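Ufm1-specific protease (Caenorhabditis elegans, PDB 5EJJ) hydrolyses the peptide bond after the C-terminal glycine of the ubiquitin-like modifier UFM1, acting as a thiol protease that removes it from target proteins. Local coordinates at residues R266-G278 against L301-N313. Sequence-based numbering, arbitrary orientation.
Sequences RRANNTMMVTVNG and LLHLQLPTKWTDN
Arg-267 and Gln-305 meet where helix 253-280 lies across strand 302-306, their segment axes 7.6 Å apart and inclined at 43°. Arg-267 bends at chi2 (-89°), which brings its guanidinium down onto the strand. Arg-267 NH1 donates a nearly straight hydrogen bond to Gln-305 OE1, 2.8 Å away, close to the guanidinium plane. The Gln-305 amide stands upright to that plane. CB of His-303 lies over one guanidinium face, toward its rim. Arg-267 NH1 also bonds to Ala-291 O, and Gln-305 OE1 takes a second hydrogen bond from Ser-290, so both ends of this buried pair are held from the adjacent strand. A leucine in place of Arg-267 would probably leave Gln-305 OE1 and Ala-291 O each short of a donor.

Gln-305 is gripped through its backbone as well. Gln-305 N donates to Asn-270 OD1 at 3.1 Å, from above the amide plane, while Asn-270 ND2 bonds to Ser-67. The CG of Gln-305 packs against Thr-271, whose OG1 donates to Arg-267 O within the helix.

Further along, contacts become mostly apolar. Val-274 CG1 meets the Pro-307 ring, 3.7 Å from Pro-307 CD. Pro-307 CB in turn sits over the centre of the Trp-310 ring, and Trp-310 CZ2 comes within 3.5 Å of Gly-278 CA.

This buried helix-on-strand interface belongs to the region matching the UfSP2 N-terminal family, away from the predicted catalytic residues. Strand 302-306 pairs antiparallel with strand 289-293. Phe-64 of helix 59-68 touches Asn-270, and Tyr-318 of helix 312-325 packs against Val-274 and Pro-307.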
loop_
_atom_site.group_PDB
_atom_site.type_symbol
_atom_site.label_atom_id
_atom_site.label_comp_id
_atom_site.label_asym_id
_atom_site.label_seq_id
_atom_site.Cartn_x
_atom_site.Cartn_y
_atom_site.Cartn_z
ATOM N N ARG A 266 -2.251 -0.767 -20.105
ATOM C CA ARG A 266 -2.240 -1.887 -19.166
ATOM C C ARG A 266 -3.538 -1.961 -18.384
ATOM O O ARG A 266 -4.066 -3.039 -18.126
ATOM C CB ARG A 266 -1.060 -1.772 -18.211
ATOM C CG ARG A 266 0.277 -1.938 -18.890
ATOM C CD ARG A 266 1.384 -2.132 -17.923
ATOM N NE ARG A 266 2.640 -2.379 -18.608
ATOM C CZ ARG A 266 3.826 -2.403 -18.006
ATOM N NH1 ARG A 266 3.930 -2.192 -16.705
ATOM N NH2 ARG A 266 4.917 -2.634 -18.699
ATOM N N ARG A 267 -4.055 -0.807 -17.995
ATOM C CA ARG A 267 -5.333 -0.770 -17.312
ATOM C C ARG A 267 -6.463 -1.300 -18.187
ATOM O O ARG A 267 -7.383 -1.931 -17.684
ATOM C CB ARG A 267 -5.659 0.660 -16.904
ATOM C CG ARG A 267 -4.893 1.175 -15.742
ATOM C CD ARG A 267 -5.622 0.846 -14.470
ATOM N NE ARG A 267 -4.871 1.328 -13.320
ATOM C CZ ARG A 267 -5.194 1.086 -12.057
ATOM N NH1 ARG A 267 -6.264 0.352 -11.763
ATOM N NH2 ARG A 267 -4.429 1.575 -11.089
ATOM N N ALA A 268 -6.420 -1.005 -19.487
ATOM C CA ALA A 268 -7.449 -1.514 -20.395
ATOM C C ALA A 268 -7.331 -3.034 -20.508
ATOM O O ALA A 268 -8.309 -3.742 -20.325
ATOM C CB ALA A 268 -7.361 -0.869 -21.744
ATOM N N ASN A 269 -6.127 -3.529 -20.777
ATOM C CA ASN A 269 -5.890 -4.958 -20.817
ATOM C C ASN A 269 -6.308 -5.658 -19.526
ATOM O O ASN A 269 -6.836 -6.762 -19.552
ATOM C CB ASN A 269 -4.419 -5.234 -21.099
ATOM C CG ASN A 269 -3.966 -4.684 -22.452
ATOM O OD1 ASN A 269 -4.773 -4.500 -23.373
ATOM N ND2 ASN A 269 -2.663 -4.420 -22.577
ATOM N N ASN A 270 -6.072 -5.009 -18.394
ATOM C CA ASN A 270 -6.461 -5.555 -17.111
ATOM C C ASN A 270 -7.965 -5.670 -16.991
ATOM O O ASN A 270 -8.457 -6.664 -16.484
ATOM C CB ASN A 270 -5.927 -4.696 -15.971
ATOM C CG ASN A 270 -5.721 -5.495 -14.685
ATOM O OD1 ASN A 270 -6.609 -5.574 -13.826
ATOM N ND2 ASN A 270 -4.545 -6.109 -14.558
ATOM N N THR A 271 -8.689 -4.647 -17.452
ATOM C CA THR A 271 -10.161 -4.630 -17.441
ATOM C C THR A 271 -10.689 -5.717 -18.354
ATOM O O THR A 271 -11.643 -6.423 -18.031
ATOM C CB THR A 271 -10.703 -3.302 -17.982
ATOM O OG1 THR A 271 -10.287 -2.227 -17.128
ATOM C CG2 THR A 271 -12.231 -3.334 -18.072
ATOM N N MET A 272 -10.043 -5.825 -19.508
ATOM C CA MET A 272 -10.352 -6.829 -20.501
ATOM C C MET A 272 -10.247 -8.206 -19.864
ATOM O O MET A 272 -11.190 -8.997 -19.903
ATOM C CB MET A 272 -9.371 -6.695 -21.661
ATOM C CG MET A 272 -9.533 -7.728 -22.777
ATOM S SD MET A 272 -8.201 -8.952 -22.944
ATOM C CE MET A 272 -9.012 -10.374 -22.222
ATOM N N MET A 273 -9.106 -8.479 -19.252
ATOM C CA MET A 273 -8.870 -9.785 -18.666
ATOM C C MET A 273 -9.827 -10.148 -17.513
ATOM O O MET A 273 -10.251 -11.296 -17.404
ATOM C CB MET A 273 -7.412 -9.934 -18.244
ATOM C CG MET A 273 -6.458 -10.180 -19.396
ATOM S SD MET A 273 -4.709 -10.250 -18.899
ATOM C CE MET A 273 -4.048 -8.897 -19.866
ATOM N N VAL A 274 -10.173 -9.196 -16.656
ATOM C CA VAL A 274 -11.036 -9.522 -15.528
ATOM C C VAL A 274 -12.426 -9.787 -16.056
ATOM O O VAL A 274 -13.112 -10.701 -15.618
ATOM C CB VAL A 274 -11.120 -8.376 -14.504
ATOM C CG1 VAL A 274 -11.905 -8.812 -13.304
ATOM C CG2 VAL A 274 -9.747 -7.988 -14.044
ATOM N N THR A 275 -12.836 -8.967 -17.011
ATOM C CA THR A 275 -14.146 -9.094 -17.633
ATOM C C THR A 275 -14.340 -10.442 -18.316
ATOM O O THR A 275 -15.296 -11.144 -18.020
ATOM C CB THR A 275 -14.368 -7.971 -18.641
ATOM O OG1 THR A 275 -14.403 -6.725 -17.931
ATOM C CG2 THR A 275 -15.674 -8.178 -19.362
ATOM N N VAL A 276 -13.430 -10.788 -19.225
ATOM C CA VAL A 276 -13.448 -12.093 -19.874
ATOM C C VAL A 276 -13.551 -13.216 -18.843
ATOM O O VAL A 276 -14.414 -14.074 -18.950
ATOM C CB VAL A 276 -12.207 -12.314 -20.783
ATOM C CG1 VAL A 276 -11.961 -13.796 -21.023
ATOM C CG2 VAL A 276 -12.381 -11.598 -22.102
ATOM N N ASN A 277 -12.675 -13.197 -17.843
ATOM C CA ASN A 277 -12.704 -14.158 -16.747
ATOM C C ASN A 277 -14.096 -14.339 -16.139
ATOM O O ASN A 277 -14.558 -15.457 -15.955
ATOM C CB ASN A 277 -11.722 -13.717 -15.655
ATOM C CG ASN A 277 -11.358 -14.841 -14.694
ATOM O OD1 ASN A 277 -10.651 -15.773 -15.077
ATOM N ND2 ASN A 277 -11.820 -14.749 -13.439
ATOM N N GLY A 278 -14.763 -13.244 -15.818
ATOM C CA GLY A 278 -16.098 -13.328 -15.244
ATOM C C GLY A 278 -17.150 -13.840 -16.224
ATOM O O GLY A 278 -18.155 -14.424 -15.831
ATOM N N LEU A 301 4.101 0.398 -7.233
ATOM C CA LEU A 301 2.676 0.183 -6.996
ATOM C C LEU A 301 2.120 -1.014 -7.754
ATOM O O LEU A 301 2.772 -1.541 -8.648
ATOM C CB LEU A 301 1.904 1.440 -7.382
ATOM C CG LEU A 301 2.303 2.708 -6.620
ATOM C CD1 LEU A 301 1.743 3.949 -7.289
ATOM C CD2 LEU A 301 1.819 2.624 -5.174
ATOM N N LEU A 302 0.917 -1.433 -7.379
ATOM C CA LEU A 302 0.193 -2.530 -8.013
ATOM C C LEU A 302 -1.145 -1.986 -8.483
ATOM O O LEU A 302 -1.849 -1.325 -7.718
ATOM C CB LEU A 302 -0.076 -3.638 -6.999
ATOM C CG LEU A 302 -1.060 -4.758 -7.343
ATOM C CD1 LEU A 302 -0.514 -5.729 -8.354
ATOM C CD2 LEU A 302 -1.348 -5.513 -6.111
ATOM N N HIS A 303 -1.507 -2.270 -9.734
ATOM C CA HIS A 303 -2.650 -1.621 -10.363
ATOM C C HIS A 303 -3.671 -2.644 -10.792
ATOM O O HIS A 303 -3.352 -3.575 -11.502
ATOM C CB HIS A 303 -2.200 -0.848 -11.578
ATOM C CG HIS A 303 -0.980 -0.030 -11.345
ATOM N ND1 HIS A 303 -1.024 1.336 -11.191
ATOM C CD2 HIS A 303 0.325 -0.381 -11.243
ATOM C CE1 HIS A 303 0.201 1.789 -11.008
ATOM N NE2 HIS A 303 1.038 0.767 -11.030
ATOM N N LEU A 304 -4.913 -2.481 -10.371
ATOM C CA LEU A 304 -5.885 -3.517 -10.633
ATOM C C LEU A 304 -7.258 -2.946 -10.908
ATOM O O LEU A 304 -7.690 -1.979 -10.271
ATOM C CB LEU A 304 -5.967 -4.473 -9.445
ATOM C CG LEU A 304 -4.713 -5.248 -9.048
ATOM C CD1 LEU A 304 -4.963 -5.973 -7.755
ATOM C CD2 LEU A 304 -4.310 -6.211 -10.149
ATOM N N GLN A 305 -7.924 -3.554 -11.882
ATOM C CA GLN A 305 -9.345 -3.360 -12.123
ATOM C C GLN A 305 -10.041 -4.441 -11.314
ATOM O O GLN A 305 -9.748 -5.634 -11.488
ATOM C CB GLN A 305 -9.639 -3.542 -13.600
ATOM C CG GLN A 305 -8.803 -2.651 -14.449
ATOM C CD GLN A 305 -9.059 -1.217 -14.100
ATOM O OE1 GLN A 305 -8.219 -0.560 -13.495
ATOM N NE2 GLN A 305 -10.244 -0.725 -14.445
ATOM N N LEU A 306 -10.920 -4.027 -10.399
ATOM C CA LEU A 306 -11.562 -4.966 -9.466
ATOM C C LEU A 306 -13.015 -5.295 -9.834
ATOM O O LEU A 306 -13.826 -4.393 -10.077
ATOM C CB LEU A 306 -11.509 -4.403 -8.057
ATOM C CG LEU A 306 -10.119 -4.252 -7.480
ATOM C CD1 LEU A 306 -10.232 -3.587 -6.146
ATOM C CD2 LEU A 306 -9.478 -5.617 -7.363
ATOM N N PRO A 307 -13.343 -6.591 -9.887
ATOM C CA PRO A 307 -14.707 -7.028 -10.214
ATOM C C PRO A 307 -15.667 -6.829 -9.041
ATOM O O PRO A 307 -15.921 -7.761 -8.288
ATOM C CB PRO A 307 -14.538 -8.520 -10.542
ATOM C CG PRO A 307 -13.276 -8.930 -9.850
ATOM C CD PRO A 307 -12.387 -7.709 -9.822
ATOM N N THR A 308 -16.206 -5.626 -8.892
ATOM C CA THR A 308 -16.990 -5.292 -7.704
ATOM C C THR A 308 -18.506 -5.544 -7.806
ATOM O O THR A 308 -19.254 -5.266 -6.854
ATOM C CB THR A 308 -16.762 -3.838 -7.283
ATOM O OG1 THR A 308 -16.662 -3.004 -8.455
ATOM C CG2 THR A 308 -15.506 -3.728 -6.434
ATOM N N LYS A 309 -18.960 -6.057 -8.947
ATOM C CA LYS A 309 -20.356 -6.448 -9.069
ATOM C C LYS A 309 -20.526 -7.952 -8.934
ATOM O O LYS A 309 -21.633 -8.452 -9.037
ATOM C CB LYS A 309 -20.963 -5.954 -10.378
ATOM C CG LYS A 309 -21.264 -4.451 -10.394
ATOM C CD LYS A 309 -22.244 -4.036 -9.297
ATOM C CE LYS A 309 -22.504 -2.529 -9.303
ATOM N NZ LYS A 309 -23.533 -2.127 -8.289
ATOM N N TRP A 310 -19.431 -8.672 -8.700
ATOM C CA TRP A 310 -19.506 -10.083 -8.314
ATOM C C TRP A 310 -20.097 -10.228 -6.894
ATOM O O TRP A 310 -20.291 -9.235 -6.167
ATOM C CB TRP A 310 -18.114 -10.736 -8.372
ATOM C CG TRP A 310 -17.537 -10.933 -9.767
ATOM C CD1 TRP A 310 -18.111 -10.580 -10.952
ATOM C CD2 TRP A 310 -16.276 -11.532 -10.104
ATOM N NE1 TRP A 310 -17.292 -10.923 -12.005
ATOM C CE2 TRP A 310 -16.156 -11.504 -11.506
ATOM C CE3 TRP A 310 -15.231 -12.079 -9.355
ATOM C CZ2 TRP A 310 -15.043 -12.003 -12.169
ATOM C CZ3 TRP A 310 -14.130 -12.578 -10.020
ATOM C CH2 TRP A 310 -14.045 -12.538 -11.408
ATOM N N THR A 311 -20.389 -11.463 -6.492
ATOM C CA THR A 311 -20.857 -11.704 -5.123
ATOM C C THR A 311 -19.712 -11.463 -4.147
ATOM O O THR A 311 -18.549 -11.685 -4.500
ATOM C CB THR A 311 -21.340 -13.154 -4.917
ATOM O OG1 THR A 311 -20.210 -14.021 -4.755
ATOM C CG2 THR A 311 -22.179 -13.622 -6.093
ATOM N N ASP A 312 -20.039 -11.036 -2.926
ATOM C CA ASP A 312 -19.029 -10.863 -1.872
ATOM C C ASP A 312 -18.098 -12.066 -1.785
ATOM O O ASP A 312 -16.891 -11.924 -1.578
ATOM C CB ASP A 312 -19.672 -10.617 -0.503
ATOM C CG ASP A 312 -20.281 -9.236 -0.386
ATOM O OD1 ASP A 312 -21.460 -9.061 -0.772
ATOM O OD2 ASP A 312 -19.576 -8.318 0.086
ATOM N N ASN A 313 -18.654 -13.253 -1.968
ATOM C CA ASN A 313 -17.837 -14.435 -1.882
ATOM C C ASN A 313 -16.937 -14.570 -3.090
ATOM O O ASN A 313 -15.766 -14.951 -2.978
ATOM C CB ASN A 313 -18.692 -15.684 -1.742
ATOM C CG ASN A 313 -17.894 -16.854 -1.222
ATOM O OD1 ASN A 313 -17.472 -16.845 -0.062
ATOM N ND2 ASN A 313 -17.653 -17.856 -2.076
#